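Local coordinates for protein phosphoribosylaminoimidazole carboxylase, ATPase subunit (Thermus thermophilus, PDB 3AW8) that probably catalyses the ATP-dependent carboxylation of 5-aminoimidazole ribonucleotide with bicarbonate to N5-carboxyaminoimidazole ribonucleotide, a step of de novo purine biosynthesis, at residues R12-A17 with N281-V286; S24-D29 with E58-V63; R77-L82 with P86-L91; L316-A321 with A354-L359. All coordinates share one frame; numbering follows the deposited sequence.

Interaction 1 (R12-A17 with N281-V286); sequences RMLALA and NHLRAV
Leu-14 of helix 9-18 sets one methyl between His-282 and Leu-283 of helix 278-287. CD2 of Leu-14 is 3.9 Å from CD2 of the His-282 ring, and it comes to that ring obliquely. The same methyl is 4.0 Å from CD1 of Leu-283. The second branch of Leu-283 goes to backbone instead. Its CD2 lies 3.3 Å from the carbonyl O of Leu-14 and 4.1 Å from the carbonyl C of Ala-17. Leu-283 therefore meets both the side chain of Leu-14 and the last turn of its helix. The short helix segments cross at 75°, with axes 10.0 Å apart.

The next shell fixes the imidazole. CG of His-282 stands opposite its backbone N (chi1 180°), which places the ring beside the next turn of its own helix. There CG1 of Val-286 lies over one face, offset toward the rim. Both ring nitrogens are bonded outside the two segments, ND1 with the backbone N of Val-242 and NE2 with Thr-64 OG1. Since the N-H of Val-242 can only donate, ND1 is probably the acceptor and NE2 the protonated nitrogen.

Further out, Leu-14 rests on Ile-4 and Phe-279, and Leu-283 on Ile-2 and Phe-25. The contact thus ties the first helix of the Rossmann-like N-terminal unit to a helix far along the chain. Arg-12 carries helix 9-18 to the dimer interface, where NH2 bonds Tyr-19 O of the second subunit.

Between the two segments the attraction is van der Waals only. The polar bonds of His-282 lie to the side, and they leave its ring carbon to meet the leucine.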
# COMPACT_ATOMS: atom_id res chain seq x y z
N ARG A 12 -8.64 -4.23 8.35
CA ARG A 12 -7.88 -2.98 8.23
C ARG A 12 -7.07 -3.05 6.94
O ARG A 12 -6.99 -2.08 6.19
CB ARG A 12 -6.95 -2.82 9.43
CG ARG A 12 -6.02 -1.62 9.41
CD ARG A 12 -4.98 -1.79 10.53
NE ARG A 12 -3.97 -0.74 10.56
CZ ARG A 12 -4.09 0.42 11.19
NH1 ARG A 12 -5.19 0.71 11.86
NH2 ARG A 12 -3.10 1.31 11.12
N MET A 13 -6.46 -4.20 6.68
CA MET A 13 -5.65 -4.31 5.48
C MET A 13 -6.45 -4.41 4.20
O MET A 13 -6.00 -3.92 3.17
CB MET A 13 -4.64 -5.45 5.65
CG MET A 13 -3.59 -5.07 6.70
SD MET A 13 -2.22 -6.20 6.84
CE MET A 13 -2.91 -7.43 7.99
N LEU A 14 -7.64 -5.02 4.25
CA LEU A 14 -8.51 -5.07 3.07
C LEU A 14 -8.85 -3.62 2.67
O LEU A 14 -8.75 -3.24 1.50
CB LEU A 14 -9.81 -5.81 3.38
CG LEU A 14 -9.70 -7.34 3.41
CD1 LEU A 14 -10.90 -7.97 4.10
CD2 LEU A 14 -9.57 -7.82 1.97
N ALA A 15 -9.22 -2.81 3.65
CA ALA A 15 -9.56 -1.42 3.36
C ALA A 15 -8.38 -0.65 2.77
O ALA A 15 -8.54 0.08 1.79
CB ALA A 15 -10.10 -0.73 4.62
N LEU A 16 -7.20 -0.80 3.37
CA LEU A 16 -6.01 -0.09 2.86
C LEU A 16 -5.70 -0.52 1.44
O LEU A 16 -5.25 0.29 0.63
CB LEU A 16 -4.79 -0.34 3.75
CG LEU A 16 -4.92 0.23 5.18
CD1 LEU A 16 -3.73 -0.20 6.04
CD2 LEU A 16 -5.03 1.74 5.12
N ALA A 17 -5.95 -1.78 1.12
CA ALA A 17 -5.69 -2.26 -0.23
C ALA A 17 -6.80 -1.80 -1.19
O ALA A 17 -6.58 -1.70 -2.40
CB ALA A 17 -5.58 -3.79 -0.24
N ASN A 281 -6.45 -8.81 -4.27
CA ASN A 281 -7.06 -9.88 -5.04
C ASN A 281 -8.41 -10.32 -4.49
O ASN A 281 -9.34 -10.61 -5.25
CB ASN A 281 -6.12 -11.08 -5.14
CG ASN A 281 -5.54 -11.24 -6.53
OD1 ASN A 281 -4.54 -11.93 -6.73
ND2 ASN A 281 -6.17 -10.61 -7.51
N HIS A 282 -8.52 -10.37 -3.16
CA HIS A 282 -9.77 -10.76 -2.54
C HIS A 282 -10.82 -9.76 -3.00
O HIS A 282 -11.93 -10.14 -3.37
CB HIS A 282 -9.67 -10.72 -1.02
CG HIS A 282 -10.94 -11.11 -0.33
ND1 HIS A 282 -11.33 -12.43 -0.17
CD2 HIS A 282 -11.92 -10.36 0.22
CE1 HIS A 282 -12.49 -12.47 0.46
NE2 HIS A 282 -12.88 -11.23 0.71
N LEU A 283 -10.45 -8.49 -2.96
CA LEU A 283 -11.33 -7.41 -3.36
C LEU A 283 -11.70 -7.52 -4.83
O LEU A 283 -12.86 -7.38 -5.21
CB LEU A 283 -10.65 -6.06 -3.08
CG LEU A 283 -11.13 -5.16 -1.92
CD1 LEU A 283 -11.75 -5.97 -0.80
CD2 LEU A 283 -9.94 -4.36 -1.41
N ARG A 284 -10.70 -7.78 -5.67
CA ARG A 284 -10.95 -7.91 -7.10
C ARG A 284 -11.90 -9.08 -7.36
O ARG A 284 -12.83 -8.97 -8.16
CB ARG A 284 -9.62 -8.08 -7.86
CG ARG A 284 -8.83 -6.78 -7.89
CD ARG A 284 -7.34 -6.95 -8.20
NE ARG A 284 -7.07 -7.08 -9.62
CZ ARG A 284 -5.91 -6.75 -10.20
NH1 ARG A 284 -4.90 -6.27 -9.49
NH2 ARG A 284 -5.76 -6.93 -11.51
N ALA A 285 -11.67 -10.18 -6.65
CA ALA A 285 -12.50 -11.36 -6.79
C ALA A 285 -13.97 -11.07 -6.47
O ALA A 285 -14.82 -11.19 -7.35
CB ALA A 285 -12.00 -12.47 -5.88
N VAL A 286 -14.26 -10.69 -5.23
CA VAL A 286 -15.64 -10.43 -4.84
C VAL A 286 -16.30 -9.31 -5.63
O VAL A 286 -17.52 -9.16 -5.59
CB VAL A 286 -15.75 -10.09 -3.33
CG1 VAL A 286 -15.05 -11.16 -2.50
CG2 VAL A 286 -15.18 -8.71 -3.05

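Interaction 2 (S24-D29 with E58-V63)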
# COMPACT_ATOMS: atom_id res chain seq x y z
N SER A 24 -14.97 1.95 -0.94
CA SER A 24 -15.39 2.45 0.37
C SER A 24 -15.64 1.26 1.27
O SER A 24 -15.96 0.16 0.79
CB SER A 24 -16.66 3.27 0.26
OG SER A 24 -16.42 4.39 -0.55
N PHE A 25 -15.53 1.46 2.57
CA PHE A 25 -15.70 0.35 3.49
C PHE A 25 -16.49 0.71 4.72
O PHE A 25 -16.54 1.88 5.11
CB PHE A 25 -14.32 -0.18 3.92
CG PHE A 25 -13.50 -0.68 2.77
CD1 PHE A 25 -13.57 -2.02 2.39
CD2 PHE A 25 -12.72 0.19 2.03
CE1 PHE A 25 -12.87 -2.48 1.28
CE2 PHE A 25 -12.02 -0.25 0.91
CZ PHE A 25 -12.09 -1.59 0.53
N ARG A 26 -17.10 -0.31 5.31
CA ARG A 26 -17.84 -0.17 6.56
C ARG A 26 -17.59 -1.47 7.31
O ARG A 26 -17.77 -2.56 6.75
CB ARG A 26 -19.33 0.01 6.31
CG ARG A 26 -20.12 0.14 7.61
CD ARG A 26 -21.60 0.29 7.34
NE ARG A 26 -21.91 1.55 6.65
CZ ARG A 26 -23.00 1.74 5.92
NH1 ARG A 26 -23.88 0.76 5.77
NH2 ARG A 26 -23.21 2.91 5.33
N PHE A 27 -17.17 -1.37 8.56
CA PHE A 27 -16.90 -2.58 9.34
C PHE A 27 -17.93 -2.74 10.44
O PHE A 27 -18.59 -1.78 10.83
CB PHE A 27 -15.50 -2.53 9.98
CG PHE A 27 -14.39 -2.30 9.00
CD1 PHE A 27 -13.99 -1.01 8.67
CD2 PHE A 27 -13.80 -3.37 8.35
CE1 PHE A 27 -13.02 -0.79 7.70
CE2 PHE A 27 -12.82 -3.16 7.38
CZ PHE A 27 -12.43 -1.87 7.05
N LEU A 28 -18.08 -3.97 10.91
CA LEU A 28 -18.98 -4.28 12.01
C LEU A 28 -18.09 -5.06 12.98
O LEU A 28 -17.38 -5.97 12.58
CB LEU A 28 -20.15 -5.17 11.57
CG LEU A 28 -21.41 -5.14 12.47
CD1 LEU A 28 -22.27 -6.37 12.18
CD2 LEU A 28 -21.04 -5.13 13.93
N ASP A 29 -18.11 -4.67 14.25
CA ASP A 29 -17.32 -5.34 15.26
C ASP A 29 -17.87 -4.92 16.60
O ASP A 29 -18.26 -3.77 16.79
CB ASP A 29 -15.84 -4.96 15.15
CG ASP A 29 -14.93 -5.93 15.91
OD1 ASP A 29 -14.91 -5.88 17.16
OD2 ASP A 29 -14.26 -6.76 15.25
N GLU A 58 -27.15 -1.52 5.41
CA GLU A 58 -27.78 -0.53 4.54
C GLU A 58 -26.87 0.07 3.48
O GLU A 58 -25.75 0.47 3.76
CB GLU A 58 -28.39 0.60 5.38
CG GLU A 58 -27.41 1.67 5.84
CD GLU A 58 -27.18 2.75 4.78
OE1 GLU A 58 -26.19 3.52 4.90
OE2 GLU A 58 -27.98 2.83 3.82
N GLY A 59 -27.36 0.11 2.25
CA GLY A 59 -26.59 0.69 1.16
C GLY A 59 -25.40 -0.10 0.67
O GLY A 59 -24.84 0.21 -0.39
N LEU A 60 -24.99 -1.13 1.40
CA LEU A 60 -23.85 -1.92 0.98
C LEU A 60 -24.04 -2.53 -0.40
O LEU A 60 -25.13 -2.93 -0.78
CB LEU A 60 -23.56 -3.02 2.00
CG LEU A 60 -23.13 -2.52 3.38
CD1 LEU A 60 -22.99 -3.70 4.35
CD2 LEU A 60 -21.82 -1.75 3.24
N ALA A 61 -22.95 -2.57 -1.15
CA ALA A 61 -23.00 -3.15 -2.48
C ALA A 61 -22.88 -4.66 -2.31
O ALA A 61 -23.56 -5.42 -2.98
CB ALA A 61 -21.86 -2.63 -3.31
N LEU A 62 -22.02 -5.07 -1.38
CA LEU A 62 -21.79 -6.49 -1.09
C LEU A 62 -21.21 -6.61 0.32
O LEU A 62 -20.81 -5.62 0.92
CB LEU A 62 -20.83 -7.10 -2.13
CG LEU A 62 -19.35 -6.69 -2.14
CD1 LEU A 62 -18.56 -7.57 -1.17
CD2 LEU A 62 -18.79 -6.85 -3.54
N VAL A 63 -21.17 -7.84 0.84
CA VAL A 63 -20.65 -8.08 2.17
C VAL A 63 -19.72 -9.27 2.18
O VAL A 63 -20.03 -10.32 1.62
CB VAL A 63 -21.79 -8.35 3.17
CG1 VAL A 63 -21.21 -8.76 4.52
CG2 VAL A 63 -22.64 -7.10 3.33
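Arg-26 of strand 25-29 grips Glu-58 end-on, with NH1 on the main chain and NH2 on the carboxylate. NH1 donates to the carbonyl O of Glu-58 at 2.8 Å, with an N-H...O angle of 150°. The donor lies in the plane of that carbonyl. NH2 forms a salt bridge to OE1 of Glu-58 at 3.1 Å and meets this oxygen from above the carboxylate plane, 37° out of it. The Glu-58 chain bends at chi2 (84°), which turns its carboxylate back to NH2.

NH1 has a second acceptor, the carbonyl O of Phe-56. NE faces OE2 of Glu-41 in a long, weak ion pair. All three guanidinium nitrogens thus have acceptors. Leu-60 adds an apolar neighbour, with CD2 4.1 Å from NH1 of Arg-26.

A leucine in place of Arg-26 would probably leave the carbonyls of Phe-56 and Glu-58 without this donor and the Glu-58 carboxylate without its positive mate.

Arg-26 is buried, while Glu-58 is exposed. The buried charge of Arg-26 is probably balanced mainly by Glu-58 and two carbonyls, and these bonds tie the end of helix 50-57 to strand 25-29.

Interaction 3 (R77-L82 with P86-L91); sequences RLEGRL and PPAKAL
Glu-79 of helix 72-81 lays its carboxylate against Ala-88, where helix 88-94 begins. The direct contacts are van der Waals in kind. The Ala-88 methyl sits against both carboxylate oxygens, with CB 3.8 Å from OE2 of Glu-79 and 4.0 Å from OE1. The glutamate gets there with an extended chain, its CG placed opposite the backbone N (chi1 -155°). Pro-87 is a looser neighbour, its CA 4.5 Å from OE1 of Glu-79.

The polar part is indirect. OE1 of Glu-79 is 3.7 Å from the backbone N of Ala-88, and the two form no hydrogen bond. A water makes the link one residue further on. It accepts from the backbone N of Lys-89 at 3.0 Å and donates weakly to OE1 of Glu-79 at 3.5 Å.

The remaining element is charge. A carboxylate beside the first turn of a helix would be favoured by the helix dipole, and this may steady the glutamate. OE2 also faces NH1 of Arg-76 in a long, weak ion pair. With an alanine in place of Glu-79, the bridging water would probably lose its acceptor on helix 72-81 and the methyl of Ala-88 its cover.

The two helices follow each other in the chain, joined by a short connection that includes the cis peptide before Pro-86. On the inner side, Leu-82 packs on Val-63, and Pro-86 on Thr-64, both of strand 62-65. Leu-91 touches Tyr-65 of that strand and Ala-75 of helix 72-81. Leu-78, on the same side as Leu-82, packs on Leu-53 of helix 50-57.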
# COMPACT_ATOMS: atom_id res chain seq x y z
N ARG A 77 -28.07 -14.28 7.41
CA ARG A 77 -29.14 -13.30 7.58
C ARG A 77 -29.07 -12.22 6.51
O ARG A 77 -30.10 -11.73 6.03
CB ARG A 77 -29.05 -12.65 8.96
CG ARG A 77 -30.07 -11.55 9.21
CD ARG A 77 -31.46 -12.12 9.45
NE ARG A 77 -32.46 -11.07 9.62
CZ ARG A 77 -32.98 -10.37 8.62
NH1 ARG A 77 -33.88 -9.42 8.86
NH2 ARG A 77 -32.61 -10.62 7.37
N LEU A 78 -27.86 -11.83 6.13
CA LEU A 78 -27.66 -10.80 5.12
C LEU A 78 -27.61 -11.36 3.71
O LEU A 78 -27.82 -10.63 2.74
CB LEU A 78 -26.37 -10.04 5.40
CG LEU A 78 -26.36 -8.86 6.37
CD1 LEU A 78 -27.22 -9.14 7.57
CD2 LEU A 78 -24.93 -8.60 6.79
N GLU A 79 -27.34 -12.66 3.59
CA GLU A 79 -27.23 -13.30 2.28
C GLU A 79 -28.41 -12.99 1.38
O GLU A 79 -28.24 -12.78 0.18
CB GLU A 79 -27.08 -14.81 2.44
CG GLU A 79 -26.37 -15.47 1.26
CD GLU A 79 -25.90 -16.89 1.57
OE1 GLU A 79 -24.96 -17.37 0.90
OE2 GLU A 79 -26.49 -17.53 2.49
N GLY A 80 -29.61 -12.97 1.95
CA GLY A 80 -30.78 -12.68 1.15
C GLY A 80 -30.75 -11.25 0.65
O GLY A 80 -30.89 -11.00 -0.54
N ARG A 81 -30.55 -10.32 1.58
CA ARG A 81 -30.51 -8.88 1.32
C ARG A 81 -29.49 -8.40 0.28
O ARG A 81 -29.83 -7.64 -0.62
CB ARG A 81 -30.29 -8.14 2.63
CG ARG A 81 -30.99 -8.80 3.82
CD ARG A 81 -32.38 -8.24 4.08
NE ARG A 81 -32.36 -7.26 5.16
CZ ARG A 81 -31.68 -6.12 5.14
NH1 ARG A 81 -31.73 -5.30 6.18
NH2 ARG A 81 -30.95 -5.80 4.09
N LEU A 82 -28.23 -8.83 0.41
CA LEU A 82 -27.19 -8.42 -0.54
C LEU A 82 -26.21 -9.54 -0.89
O LEU A 82 -26.22 -10.60 -0.26
CB LEU A 82 -26.42 -7.19 -0.02
CG LEU A 82 -25.76 -7.07 1.36
CD1 LEU A 82 -26.64 -6.27 2.29
CD2 LEU A 82 -25.46 -8.44 1.94
N PRO A 86 -17.04 -14.77 0.59
CA PRO A 86 -17.36 -16.10 0.07
C PRO A 86 -18.74 -16.54 0.55
O PRO A 86 -19.33 -15.90 1.41
CB PRO A 86 -16.26 -16.98 0.65
CG PRO A 86 -15.13 -16.04 0.84
CD PRO A 86 -15.82 -14.83 1.41
N PRO A 87 -19.26 -17.64 -0.01
CA PRO A 87 -20.58 -18.17 0.38
C PRO A 87 -20.60 -18.61 1.84
O PRO A 87 -19.59 -19.09 2.36
CB PRO A 87 -20.77 -19.34 -0.57
CG PRO A 87 -19.98 -18.94 -1.77
CD PRO A 87 -18.73 -18.38 -1.17
N ALA A 88 -21.76 -18.47 2.48
CA ALA A 88 -21.92 -18.86 3.88
C ALA A 88 -21.52 -20.31 4.14
O ALA A 88 -21.12 -20.66 5.24
CB ALA A 88 -23.37 -18.64 4.32
N LYS A 89 -21.64 -21.16 3.12
CA LYS A 89 -21.28 -22.56 3.26
C LYS A 89 -19.83 -22.71 3.70
O LYS A 89 -19.53 -23.50 4.60
CB LYS A 89 -21.50 -23.30 1.92
CG LYS A 89 -21.28 -24.81 1.98
CD LYS A 89 -21.36 -25.40 0.57
CE LYS A 89 -21.14 -26.91 0.53
NZ LYS A 89 -22.24 -27.65 1.21
N ALA A 90 -18.94 -21.95 3.07
CA ALA A 90 -17.51 -21.98 3.38
C ALA A 90 -17.26 -21.77 4.87
O ALA A 90 -16.39 -22.42 5.46
CB ALA A 90 -16.78 -20.93 2.57
N LEU A 91 -18.01 -20.87 5.49
CA LEU A 91 -17.88 -20.62 6.92
C LEU A 91 -18.30 -21.87 7.67
O LEU A 91 -17.64 -22.30 8.61
CB LEU A 91 -18.78 -19.47 7.35
CG LEU A 91 -18.25 -18.05 7.24
CD1 LEU A 91 -19.30 -17.08 7.75
CD2 LEU A 91 -16.99 -17.92 8.06
O HOH W 1 -23.41 -20.48 0.84

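Interaction 4 (L316-A321 with A354-L359); sequences LKVEGA and ARLSRL
Arg-355 and Leu-356, near the end of helix 346-357, both press on Val-318. The segment opens with Ala-354, which serves the helix itself. Its carbonyl O takes a hydrogen bond from OG of Ser-357 at 2.8 Å.

Arg-355 follows and points toward the loop 316-321. Its side chain is bent at chi2 (-85°) and chi3 (-73°), so the guanidinium folds over Val-318. CG2 of Val-318 lies over one face of that group, offset toward its rim, and is 3.8 Å from NH2 of Arg-355. The aliphatic root takes part too, with CB of Arg-355 4.0 Å from the same methyl. The carbonyl O of Lys-317 sits near the guanidinium plane, 3.6 Å from NH2 of Arg-355, and no hydrogen bond forms between them.

Leu-356 comes next and is buried. Its CD2 is 3.9 Å from CG2 of Val-318. One valine methyl thus serves a charged group on the rim and a leucine deeper in. At Leu-359 the backbone N donates to the O of Leu-356 at 2.7 Å, and the side chain turns to Pro-311.

Val-318 also begins a type II beta turn that ends at Ala-321. Gly-320 takes the positive phi (83°) usual at the third position of such a turn. Nearby, Lys-317 packs on Pro-290 of the second subunit. The arrangement is a helix packed on a turn that leads into strand 321-325, outermost in its sheet within this chain, in the C-terminal domain characteristic of PurK enzymes.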
# COMPACT_ATOMS: atom_id res chain seq x y z
N LEU A 316 13.36 -0.38 11.04
CA LEU A 316 13.45 0.41 9.83
C LEU A 316 14.90 0.57 9.34
O LEU A 316 15.12 0.97 8.20
CB LEU A 316 12.81 1.78 10.04
CG LEU A 316 11.29 1.94 9.89
CD1 LEU A 316 10.59 0.61 9.77
CD2 LEU A 316 10.75 2.74 11.07
N LYS A 317 15.87 0.27 10.19
CA LYS A 317 17.28 0.37 9.80
C LYS A 317 17.63 -0.77 8.86
O LYS A 317 18.63 -0.70 8.14
CB LYS A 317 18.21 0.32 11.02
CG LYS A 317 18.20 1.58 11.87
CD LYS A 317 19.17 1.47 13.04
CE LYS A 317 18.92 2.56 14.09
NZ LYS A 317 19.01 3.95 13.54
N VAL A 318 16.83 -1.83 8.89
CA VAL A 318 17.04 -2.99 8.03
C VAL A 318 16.38 -2.70 6.69
O VAL A 318 15.19 -2.37 6.65
CB VAL A 318 16.40 -4.26 8.62
CG1 VAL A 318 16.75 -5.46 7.77
CG2 VAL A 318 16.84 -4.45 10.05
N GLU A 319 17.12 -2.80 5.60
CA GLU A 319 16.52 -2.52 4.31
C GLU A 319 15.79 -3.73 3.81
O GLU A 319 16.15 -4.87 4.12
CB GLU A 319 17.57 -2.07 3.28
CG GLU A 319 18.79 -2.96 3.16
CD GLU A 319 19.73 -2.48 2.06
OE1 GLU A 319 20.06 -1.28 2.04
OE2 GLU A 319 20.12 -3.31 1.21
N GLY A 320 14.74 -3.49 3.03
CA GLY A 320 13.93 -4.57 2.51
C GLY A 320 12.93 -4.96 3.58
O GLY A 320 12.09 -5.83 3.37
N ALA A 321 13.02 -4.29 4.72
CA ALA A 321 12.13 -4.55 5.83
C ALA A 321 10.93 -3.61 5.75
O ALA A 321 11.09 -2.39 5.68
CB ALA A 321 12.87 -4.33 7.16
N ALA A 354 18.28 -12.33 10.11
CA ALA A 354 19.17 -12.44 11.27
C ALA A 354 19.08 -11.15 12.09
O ALA A 354 19.04 -11.19 13.33
CB ALA A 354 20.60 -12.65 10.80
N ARG A 355 19.05 -10.02 11.39
CA ARG A 355 18.96 -8.71 12.02
C ARG A 355 17.65 -8.52 12.77
O ARG A 355 17.62 -7.99 13.88
CB ARG A 355 19.08 -7.62 10.96
CG ARG A 355 20.46 -7.44 10.42
CD ARG A 355 21.25 -6.51 11.32
NE ARG A 355 20.83 -5.11 11.20
CZ ARG A 355 20.78 -4.43 10.05
NH1 ARG A 355 21.10 -5.03 8.91
NH2 ARG A 355 20.43 -3.15 10.05
N LEU A 356 16.55 -8.96 12.15
CA LEU A 356 15.24 -8.83 12.76
C LEU A 356 14.99 -9.81 13.91
O LEU A 356 14.32 -9.47 14.88
CB LEU A 356 14.15 -8.99 11.68
CG LEU A 356 14.13 -7.91 10.59
CD1 LEU A 356 13.17 -8.31 9.49
CD2 LEU A 356 13.74 -6.57 11.19
N SER A 357 15.54 -11.02 13.82
CA SER A 357 15.32 -12.00 14.89
C SER A 357 15.81 -11.48 16.24
O SER A 357 15.36 -11.94 17.29
CB SER A 357 16.02 -13.32 14.57
OG SER A 357 17.42 -13.13 14.48
N ARG A 358 16.73 -10.52 16.21
CA ARG A 358 17.27 -9.95 17.45
C ARG A 358 16.32 -8.91 18.00
O ARG A 358 16.52 -8.38 19.10
CB ARG A 358 18.63 -9.31 17.18
CG ARG A 358 19.65 -10.24 16.55
CD ARG A 358 20.91 -9.50 16.14
NE ARG A 358 21.80 -10.33 15.34
CZ ARG A 358 22.74 -9.84 14.53
NH1 ARG A 358 22.91 -8.53 14.42
NH2 ARG A 358 23.48 -10.67 13.80
N LEU A 359 15.27 -8.61 17.24
CA LEU A 359 14.29 -7.61 17.64
C LEU A 359 12.97 -8.22 18.08
O LEU A 359 12.18 -7.56 18.77
CB LEU A 359 14.06 -6.64 16.48
CG LEU A 359 15.28 -5.83 16.04
CD1 LEU A 359 14.97 -5.06 14.76
CD2 LEU A 359 15.68 -4.88 17.16

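Overall arrangement
Interactions 2 and 3 come in series along the chain, both within the span that interaction 1 closes; interaction 4 follows later. The first three form one cluster. Centres of interactions 1 and 2 are 13 Å apart, those of 2 and 3 are 14 Å apart, and all three pairs touch. Interactions 2 and 3 belong to the N-terminal Rossmann-like domain, built on the parallel sheet that includes strands 25-29 and 62-65. Interaction 4 stands apart in the C-terminal domain, its centre about 42 Å from that of interaction 3. The cluster thus links parts of the N-terminal domain to one another and to helix 278-287, and the chain meets its partner subunit at interactions 1 and 4.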